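Long-range contacts in uncharacterized protein (Bacteroides ovatus, PDB 4FXT), which is of unknown function but belongs to the DUF3823 family, joining an N-terminal domain of the transthyretin clan to a C-terminal domain of the E-set clan: residues 30-35 / 43-48; 176-181 / 194-199. All coordinates share one frame; numbering follows the deposited sequence.

Contact 1. Residues 30-35 / 43-48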
ATOM      1  N   PHE A  30       8.819   4.592  -8.098  1.00 60.72           N
ATOM      2  CA  PHE A  30       9.726   5.717  -7.908  1.00 63.08           C
ATOM      3  C   PHE A  30      10.611   5.776  -9.157  1.00 71.29           C
ATOM      4  O   PHE A  30      10.760   4.767  -9.850  1.00 70.95           O
ATOM      5  CB  PHE A  30      10.551   5.672  -6.605  1.00 64.48           C
ATOM      6  CG  PHE A  30       9.806   5.590  -5.301  1.00 64.13           C
ATOM      7  CD1 PHE A  30       8.864   6.554  -4.956  1.00 68.16           C
ATOM      8  CD2 PHE A  30      10.186   4.678  -4.330  1.00 64.78           C
ATOM      9  CE1 PHE A  30       8.191   6.490  -3.723  1.00 67.63           C
ATOM     10  CE2 PHE A  30       9.547   4.638  -3.084  1.00 66.81           C
ATOM     11  CZ  PHE A  30       8.538   5.527  -2.795  1.00 64.71           C
ATOM     12  N   ALA A  31      11.156   6.937  -9.479  1.00 69.74           N
ATOM     13  CA  ALA A  31      12.065   7.061 -10.608  1.00 71.77           C
ATOM     14  C   ALA A  31      13.411   7.492 -10.099  1.00 76.63           C
ATOM     15  O   ALA A  31      13.511   8.387  -9.244  1.00 75.00           O
ATOM     16  CB  ALA A  31      11.532   8.030 -11.651  1.00 73.98           C
ATOM     17  N   LEU A  32      14.446   6.823 -10.603  1.00 74.91           N
ATOM     18  CA  LEU A  32      15.810   7.029 -10.171  1.00 75.92           C
ATOM     19  C   LEU A  32      16.624   7.677 -11.321  1.00 86.14           C
ATOM     20  O   LEU A  32      16.597   7.223 -12.461  1.00 86.02           O
ATOM     21  CB  LEU A  32      16.334   5.652  -9.750  1.00 73.96           C
ATOM     22  CG  LEU A  32      17.211   5.571  -8.520  1.00 76.97           C
ATOM     23  CD1 LEU A  32      16.729   6.475  -7.405  1.00 75.18           C
ATOM     24  CD2 LEU A  32      17.301   4.147  -8.035  1.00 76.99           C
ATOM     25  N   PHE A  33      17.239   8.808 -11.020  1.00 88.12           N
ATOM     26  CA  PHE A  33      18.011   9.573 -11.980  1.00 93.98           C
ATOM     27  C   PHE A  33      19.431   9.778 -11.556  1.00104.59           C
ATOM     28  O   PHE A  33      19.735   9.781 -10.362  1.00103.64           O
ATOM     29  CB  PHE A  33      17.390  10.961 -12.181  1.00 97.20           C
ATOM     30  CG  PHE A  33      16.036  11.014 -12.825  1.00 98.25           C
ATOM     31  CD1 PHE A  33      14.884  10.865 -12.066  1.00 99.38           C
ATOM     32  CD2 PHE A  33      15.905  11.301 -14.175  1.00103.92           C
ATOM     33  CE1 PHE A  33      13.616  10.942 -12.661  1.00 99.79           C
ATOM     34  CE2 PHE A  33      14.641  11.405 -14.765  1.00106.47           C
ATOM     35  CZ  PHE A  33      13.502  11.220 -14.005  1.00101.23           C
ATOM     36  N   GLN A  34      20.256  10.113 -12.549  1.00107.90           N
ATOM     37  CA  GLN A  34      21.655  10.473 -12.411  1.00112.92           C
ATOM     38  C   GLN A  34      21.777  11.981 -12.829  1.00122.73           C
ATOM     39  O   GLN A  34      21.216  12.390 -13.864  1.00123.17           O
ATOM     40  CB  GLN A  34      22.569   9.504 -13.225  1.00116.83           C
ATOM     41  CG  GLN A  34      22.552   9.599 -14.780  1.00152.48           C
ATOM     42  CD  GLN A  34      21.247   9.313 -15.510  1.00182.68           C
ATOM     43  OE1 GLN A  34      20.304   8.709 -14.974  1.00175.08           O
ATOM     44  NE2 GLN A  34      21.195   9.706 -16.786  1.00181.41           N
ATOM     45  N   ASP A  35      22.427  12.810 -11.975  1.00122.16           N
ATOM     46  CA  ASP A  35      22.579  14.254 -12.217  1.00124.97           C
ATOM     47  C   ASP A  35      23.612  14.502 -13.333  1.00132.13           C
ATOM     48  O   ASP A  35      23.434  15.415 -14.145  1.00133.56           O
ATOM     49  CB  ASP A  35      22.979  14.993 -10.923  1.00127.87           C
ATOM     50  CG  ASP A  35      21.941  14.912  -9.804  1.00137.57           C
ATOM     51  OD1 ASP A  35      20.989  15.735  -9.811  1.00136.99           O
ATOM     52  OD2 ASP A  35      22.106  14.056  -8.895  1.00142.59           O
ATOM     53  N   ILE A  43      15.639   5.392 -14.238  1.00 78.50           N
ATOM     54  CA  ILE A  43      15.582   3.990 -13.813  1.00 75.89           C
ATOM     55  C   ILE A  43      14.291   3.764 -13.021  1.00 74.76           C
ATOM     56  O   ILE A  43      14.091   4.430 -12.004  1.00 73.83           O
ATOM     57  CB  ILE A  43      16.830   3.581 -12.983  1.00 79.37           C
ATOM     58  CG1 ILE A  43      18.119   3.844 -13.752  1.00 83.75           C
ATOM     59  CG2 ILE A  43      16.727   2.126 -12.501  1.00 77.81           C
ATOM     60  CD1 ILE A  43      19.413   3.613 -12.977  1.00 94.89           C
ATOM     61  N   PRO A  44      13.416   2.825 -13.427  1.00 67.66           N
ATOM     62  CA  PRO A  44      12.194   2.581 -12.617  1.00 63.02           C
ATOM     63  C   PRO A  44      12.507   1.781 -11.341  1.00 61.44           C
ATOM     64  O   PRO A  44      13.452   0.999 -11.319  1.00 63.67           O
ATOM     65  CB  PRO A  44      11.288   1.791 -13.562  1.00 64.72           C
ATOM     66  CG  PRO A  44      12.263   1.072 -14.500  1.00 72.21           C
ATOM     67  CD  PRO A  44      13.506   1.919 -14.598  1.00 69.91           C
ATOM     68  N   VAL A  45      11.711   1.978 -10.290  1.00 52.17           N
ATOM     69  CA  VAL A  45      11.876   1.353  -8.974  1.00 50.11           C
ATOM     70  C   VAL A  45      10.479   0.879  -8.523  1.00 54.35           C
ATOM     71  O   VAL A  45       9.711   1.596  -7.858  1.00 54.40           O
ATOM     72  CB  VAL A  45      12.573   2.275  -7.930  1.00 53.43           C
ATOM     73  CG1 VAL A  45      12.698   1.576  -6.584  1.00 51.79           C
ATOM     74  CG2 VAL A  45      13.952   2.735  -8.410  1.00 55.94           C
ATOM     75  N   TYR A  46      10.182  -0.363  -8.896  1.00 48.27           N
ATOM     76  CA  TYR A  46       8.903  -0.999  -8.723  1.00 44.81           C
ATOM     77  C   TYR A  46       8.692  -1.431  -7.254  1.00 50.26           C
ATOM     78  O   TYR A  46       9.473  -2.191  -6.657  1.00 50.50           O
ATOM     79  CB  TYR A  46       8.800  -2.187  -9.672  1.00 46.25           C
ATOM     80  CG  TYR A  46       9.034  -1.807 -11.124  1.00 49.76           C
ATOM     81  CD1 TYR A  46       8.064  -1.115 -11.853  1.00 51.03           C
ATOM     82  CD2 TYR A  46      10.204  -2.191 -11.790  1.00 52.34           C
ATOM     83  CE1 TYR A  46       8.247  -0.814 -13.205  1.00 54.29           C
ATOM     84  CE2 TYR A  46      10.405  -1.874 -13.141  1.00 54.74           C
ATOM     85  CZ  TYR A  46       9.417  -1.194 -13.844  1.00 62.45           C
ATOM     86  OH  TYR A  46       9.579  -0.845 -15.162  1.00 65.84           O
ATOM     87  N   ILE A  47       7.622  -0.889  -6.669  1.00 47.80           N
ATOM     88  CA  ILE A  47       7.245  -1.076  -5.268  1.00 45.54           C
ATOM     89  C   ILE A  47       6.282  -2.242  -5.166  1.00 52.31           C
ATOM     90  O   ILE A  47       5.246  -2.257  -5.861  1.00 52.95           O
ATOM     91  CB  ILE A  47       6.618   0.237  -4.707  1.00 46.18           C
ATOM     92  CG1 ILE A  47       7.440   1.494  -5.112  1.00 46.77           C
ATOM     93  CG2 ILE A  47       6.331   0.161  -3.187  1.00 43.86           C
ATOM     94  CD1 ILE A  47       6.749   2.784  -4.881  1.00 45.87           C
ATOM     95  N   ALA A  48       6.634  -3.201  -4.268  1.00 48.33           N
ATOM     96  CA  ALA A  48       5.876  -4.391  -3.915  1.00 47.56           C
ATOM     97  C   ALA A  48       4.638  -3.999  -3.100  1.00 50.02           C
ATOM     98  O   ALA A  48       4.554  -2.858  -2.617  1.00 49.41           O
ATOM     99  CB  ALA A  48       6.760  -5.366  -3.137  1.00 49.59           C
TER

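Contact 2. Residues 176-181 / 194-199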
ATOM      1  N   TYR A 176      -7.266 -21.042   4.769  1.00 53.79           N
ATOM      2  CA  TYR A 176      -7.092 -19.622   5.118  1.00 50.10           C
ATOM      3  C   TYR A 176      -7.362 -18.731   3.909  1.00 48.43           C
ATOM      4  O   TYR A 176      -7.425 -19.228   2.781  1.00 47.77           O
ATOM      5  CB  TYR A 176      -5.650 -19.356   5.650  1.00 51.73           C
ATOM      6  CG  TYR A 176      -4.535 -19.734   4.683  1.00 54.03           C
ATOM      7  CD1 TYR A 176      -4.041 -18.816   3.756  1.00 55.78           C
ATOM      8  CD2 TYR A 176      -3.955 -20.994   4.716  1.00 56.36           C
ATOM      9  CE1 TYR A 176      -3.016 -19.160   2.867  1.00 57.66           C
ATOM     10  CE2 TYR A 176      -2.926 -21.344   3.839  1.00 57.97           C
ATOM     11  CZ  TYR A 176      -2.462 -20.425   2.915  1.00 61.27           C
ATOM     12  OH  TYR A 176      -1.444 -20.756   2.056  1.00 60.65           O
ATOM     13  N   LEU A 177      -7.421 -17.410   4.136  1.00 41.57           N
ATOM     14  CA  LEU A 177      -7.551 -16.402   3.087  1.00 39.21           C
ATOM     15  C   LEU A 177      -6.744 -15.156   3.463  1.00 46.93           C
ATOM     16  O   LEU A 177      -6.278 -15.014   4.591  1.00 48.48           O
ATOM     17  CB  LEU A 177      -9.018 -16.025   2.779  1.00 37.39           C
ATOM     18  CG  LEU A 177      -9.937 -15.507   3.943  1.00 40.03           C
ATOM     19  CD1 LEU A 177      -9.521 -14.122   4.496  1.00 37.53           C
ATOM     20  CD2 LEU A 177     -11.362 -15.412   3.487  1.00 38.27           C
ATOM     21  N   TYR A 178      -6.634 -14.233   2.526  1.00 43.74           N
ATOM     22  CA  TYR A 178      -5.949 -12.976   2.767  1.00 41.94           C
ATOM     23  C   TYR A 178      -6.982 -11.882   2.748  1.00 44.30           C
ATOM     24  O   TYR A 178      -7.892 -11.899   1.909  1.00 44.97           O
ATOM     25  CB  TYR A 178      -4.829 -12.750   1.754  1.00 42.67           C
ATOM     26  CG  TYR A 178      -3.722 -13.779   1.889  1.00 44.97           C
ATOM     27  CD1 TYR A 178      -3.786 -14.998   1.211  1.00 48.10           C
ATOM     28  CD2 TYR A 178      -2.613 -13.536   2.695  1.00 45.11           C
ATOM     29  CE1 TYR A 178      -2.763 -15.940   1.320  1.00 51.93           C
ATOM     30  CE2 TYR A 178      -1.586 -14.467   2.814  1.00 47.71           C
ATOM     31  CZ  TYR A 178      -1.673 -15.677   2.138  1.00 57.88           C
ATOM     32  OH  TYR A 178      -0.689 -16.617   2.308  1.00 57.32           O
ATOM     33  N   ALA A 179      -6.907 -10.990   3.745  1.00 38.41           N
ATOM     34  CA  ALA A 179      -7.848  -9.893   3.920  1.00 36.52           C
ATOM     35  C   ALA A 179      -7.123  -8.594   3.912  1.00 42.04           C
ATOM     36  O   ALA A 179      -5.959  -8.545   4.330  1.00 43.74           O
ATOM     37  CB  ALA A 179      -8.616 -10.062   5.209  1.00 37.17           C
ATOM     38  N   ARG A 180      -7.787  -7.533   3.433  1.00 37.78           N
ATOM     39  CA  ARG A 180      -7.138  -6.229   3.313  1.00 38.44           C
ATOM     40  C   ARG A 180      -8.150  -5.079   3.253  1.00 44.04           C
ATOM     41  O   ARG A 180      -9.250  -5.249   2.728  1.00 46.29           O
ATOM     42  CB  ARG A 180      -6.297  -6.241   2.020  1.00 39.65           C
ATOM     43  CG  ARG A 180      -5.063  -5.407   2.085  1.00 48.26           C
ATOM     44  CD  ARG A 180      -4.265  -5.573   0.829  1.00 46.94           C
ATOM     45  NE  ARG A 180      -3.037  -4.788   0.900  1.00 49.89           N
ATOM     46  CZ  ARG A 180      -2.302  -4.452  -0.150  1.00 62.87           C
ATOM     47  NH1 ARG A 180      -2.692  -4.786  -1.374  1.00 38.99           N
ATOM     48  NH2 ARG A 180      -1.204  -3.723   0.009  1.00 61.93           N
ATOM     49  N   VAL A 181      -7.755  -3.906   3.743  1.00 38.36           N
ATOM     50  CA  VAL A 181      -8.595  -2.702   3.768  1.00 37.15           C
ATOM     51  C   VAL A 181      -7.941  -1.658   2.870  1.00 40.41           C
ATOM     52  O   VAL A 181      -6.732  -1.453   2.980  1.00 39.33           O
ATOM     53  CB  VAL A 181      -8.837  -2.161   5.215  1.00 40.39           C
ATOM     54  CG1 VAL A 181      -9.758  -0.960   5.209  1.00 39.37           C
ATOM     55  CG2 VAL A 181      -9.386  -3.232   6.140  1.00 40.85           C
ATOM     56  N   SER A 194      -3.979  -1.364   3.688  1.00 43.90           N
ATOM     57  CA  SER A 194      -3.460  -1.991   4.885  1.00 42.33           C
ATOM     58  C   SER A 194      -2.549  -3.090   4.454  1.00 48.15           C
ATOM     59  O   SER A 194      -2.465  -3.380   3.252  1.00 46.97           O
ATOM     60  CB  SER A 194      -4.616  -2.510   5.727  1.00 41.70           C
ATOM     61  OG  SER A 194      -5.235  -3.572   5.019  1.00 45.17           O
ATOM     62  N   GLN A 195      -1.960  -3.806   5.402  1.00 46.32           N
ATOM     63  CA  GLN A 195      -1.168  -4.944   5.006  1.00 45.63           C
ATOM     64  C   GLN A 195      -2.113  -6.097   4.630  1.00 44.89           C
ATOM     65  O   GLN A 195      -3.250  -6.124   5.120  1.00 43.72           O
ATOM     66  CB  GLN A 195      -0.178  -5.330   6.117  1.00 49.09           C
ATOM     67  CG  GLN A 195       1.035  -4.373   6.183  1.00 79.05           C
ATOM     68  CD  GLN A 195       1.916  -4.328   4.912  1.00 93.74           C
ATOM     69  OE1 GLN A 195       2.306  -5.376   4.344  1.00 93.55           O
ATOM     70  NE2 GLN A 195       2.292  -3.109   4.471  1.00 58.28           N
ATOM     71  N   SER A 196      -1.681  -6.979   3.672  1.00 38.80           N
ATOM     72  CA  SER A 196      -2.460  -8.171   3.316  1.00 36.11           C
ATOM     73  C   SER A 196      -2.221  -9.196   4.411  1.00 39.89           C
ATOM     74  O   SER A 196      -1.089  -9.608   4.588  1.00 38.42           O
ATOM     75  CB  SER A 196      -2.095  -8.680   1.941  1.00 35.86           C
ATOM     76  OG  SER A 196      -2.856  -9.833   1.623  1.00 39.38           O
ATOM     77  N   ILE A 197      -3.256  -9.466   5.227  1.00 38.70           N
ATOM     78  CA  ILE A 197      -3.189 -10.296   6.423  1.00 41.12           C
ATOM     79  C   ILE A 197      -3.888 -11.629   6.211  1.00 41.40           C
ATOM     80  O   ILE A 197      -5.060 -11.678   5.821  1.00 35.88           O
ATOM     81  CB  ILE A 197      -3.840  -9.516   7.610  1.00 44.83           C
ATOM     82  CG1 ILE A 197      -3.082  -8.181   7.838  1.00 45.16           C
ATOM     83  CG2 ILE A 197      -3.896 -10.386   8.888  1.00 45.67           C
ATOM     84  CD1 ILE A 197      -3.663  -7.314   8.854  1.00 56.96           C
ATOM     85  N   LYS A 198      -3.154 -12.709   6.534  1.00 41.16           N
ATOM     86  CA  LYS A 198      -3.687 -14.067   6.484  1.00 41.98           C
ATOM     87  C   LYS A 198      -4.697 -14.269   7.609  1.00 49.13           C
ATOM     88  O   LYS A 198      -4.447 -13.862   8.757  1.00 49.52           O
ATOM     89  CB  LYS A 198      -2.579 -15.110   6.575  1.00 45.39           C
ATOM     90  CG  LYS A 198      -3.115 -16.502   6.284  1.00 54.12           C
ATOM     91  CD  LYS A 198      -2.294 -17.667   6.823  1.00 62.60           C
ATOM     92  CE  LYS A 198      -0.956 -17.915   6.219  1.00 68.27           C
ATOM     93  NZ  LYS A 198      -0.456 -19.227   6.731  1.00 74.70           N
ATOM     94  N   VAL A 199      -5.846 -14.870   7.271  1.00 46.99           N
ATOM     95  CA  VAL A 199      -6.936 -15.138   8.208  1.00 47.43           C
ATOM     96  C   VAL A 199      -7.260 -16.614   8.146  1.00 55.56           C
ATOM     97  O   VAL A 199      -7.689 -17.090   7.091  1.00 57.36           O
ATOM     98  CB  VAL A 199      -8.186 -14.269   7.917  1.00 48.27           C
ATOM     99  CG1 VAL A 199      -9.290 -14.513   8.938  1.00 48.42           C
ATOM    100  CG2 VAL A 199      -7.840 -12.798   7.847  1.00 46.23           C
TER

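Contact 1. Residues 30-35 / 43-48
Ile47 sets its CD1 methyl over the centre of the Phe30 ring. CD1 lies 3.8 Å from the ring centroid, only 11° off the ring normal, so this is a CH-pi contact over the face. The two side chains cross at about a right angle. Chi1 of Phe30 (-57°) puts CG beside the backbone N, and the ring it carries takes the methyl on one face. Phe30 shares its side of the sheet with Leu32, Ile43 and Val45. There Leu32 CD2 meets Val45 CG2 at 3.7 Å, the two side chains crossing at a slant. Leu32 CB and Ile43 CB face each other at 3.9 Å.

Strands 28-33 and 43-46 form an antiparallel hairpin. Ile43 N donates to Leu32 O at 2.7 Å, and Leu32 N returns a bond to Ile43 O at 2.8 Å. Phe30 N reaches Val45 O at 3.1 Å; the return bond from Val45 N to Phe30 O is weak. Leu64 touches Phe30 and Leu32, and Trp72 touches Ile47. Across the hairpin the side chains meet through carbon alone, and polar pairing is left to the backbone. The apolar face packs on strand 52-58, for instance at Leu57, consistent with a layer in the domain interior.

Contact 2. Residues 176-181 / 194-199
An antiparallel beta hairpin, strands 176-185 and 192-200, carries this contact at one border of a four-stranded sheet. Tyr176 and Lys198 meet at one end. The bend at chi3 of Lys198 (-68°) sets CE above the Tyr176 ring, offset toward the rim. NZ lies 4.3 Å from the ring centroid and 7° off the normal, a cation-pi contact. Lys198 CD lies over the same ring as a CH-pi partner. Lys198 CB also approaches Tyr178 CE2 at 3.9 Å. On the other sheet face Leu177 and Val199 lie side by side, with CD1 of the leucine 3.7 Å from CB of the valine.

Paired backbone bonds join Leu177 with Val199 and Ala179 with Ile197. Past them, side chains take over part of the pairing. Val181 N donates to Ser194 OG at 2.8 Å, nearly straight at 171°, while Ser194 N bonds Val181 O at 2.8 Å. Arg180 is extended from CG to NE, and NE gives its hydrogen to Ser194 O at 2.8 Å, close to the guanidinium plane. Its NH2 bonds Val23 O and its NH1 Thr140 O. Ser196 OG bonds Ile138 O. Side chains alternate between an apolar face (Leu177, Ala179, Ile197, Val199) and a face with Tyr178 and Lys198. The apolar face packs on strands 98-108 and 111-120, at Phe105 and Ile112, consistent with the beta-sandwich of the E-set clan.

Overall arrangement
Contacts 1 and 2 are two beta hairpins in series along the chain, the first in the N-terminal domain and the second in the C-terminal one. Their centres are about 28 Å apart and lie on opposite sides of the chain's centre. Their nearest atoms are about 6 Å apart, without touching. Each includes an outermost strand of its own four-stranded antiparallel sheet: 43-46 in contact 1 and 192-200 in contact 2. Gln49 and Asp50 follow segment 43-48 directly and touch side chains of contact 2. With the bond to Val23, which precedes strand 28-33, one hydrogen bond and several side-chain touches reach the N-terminal region. No active site or ligand has been identified, so neither contact can be placed relative to one.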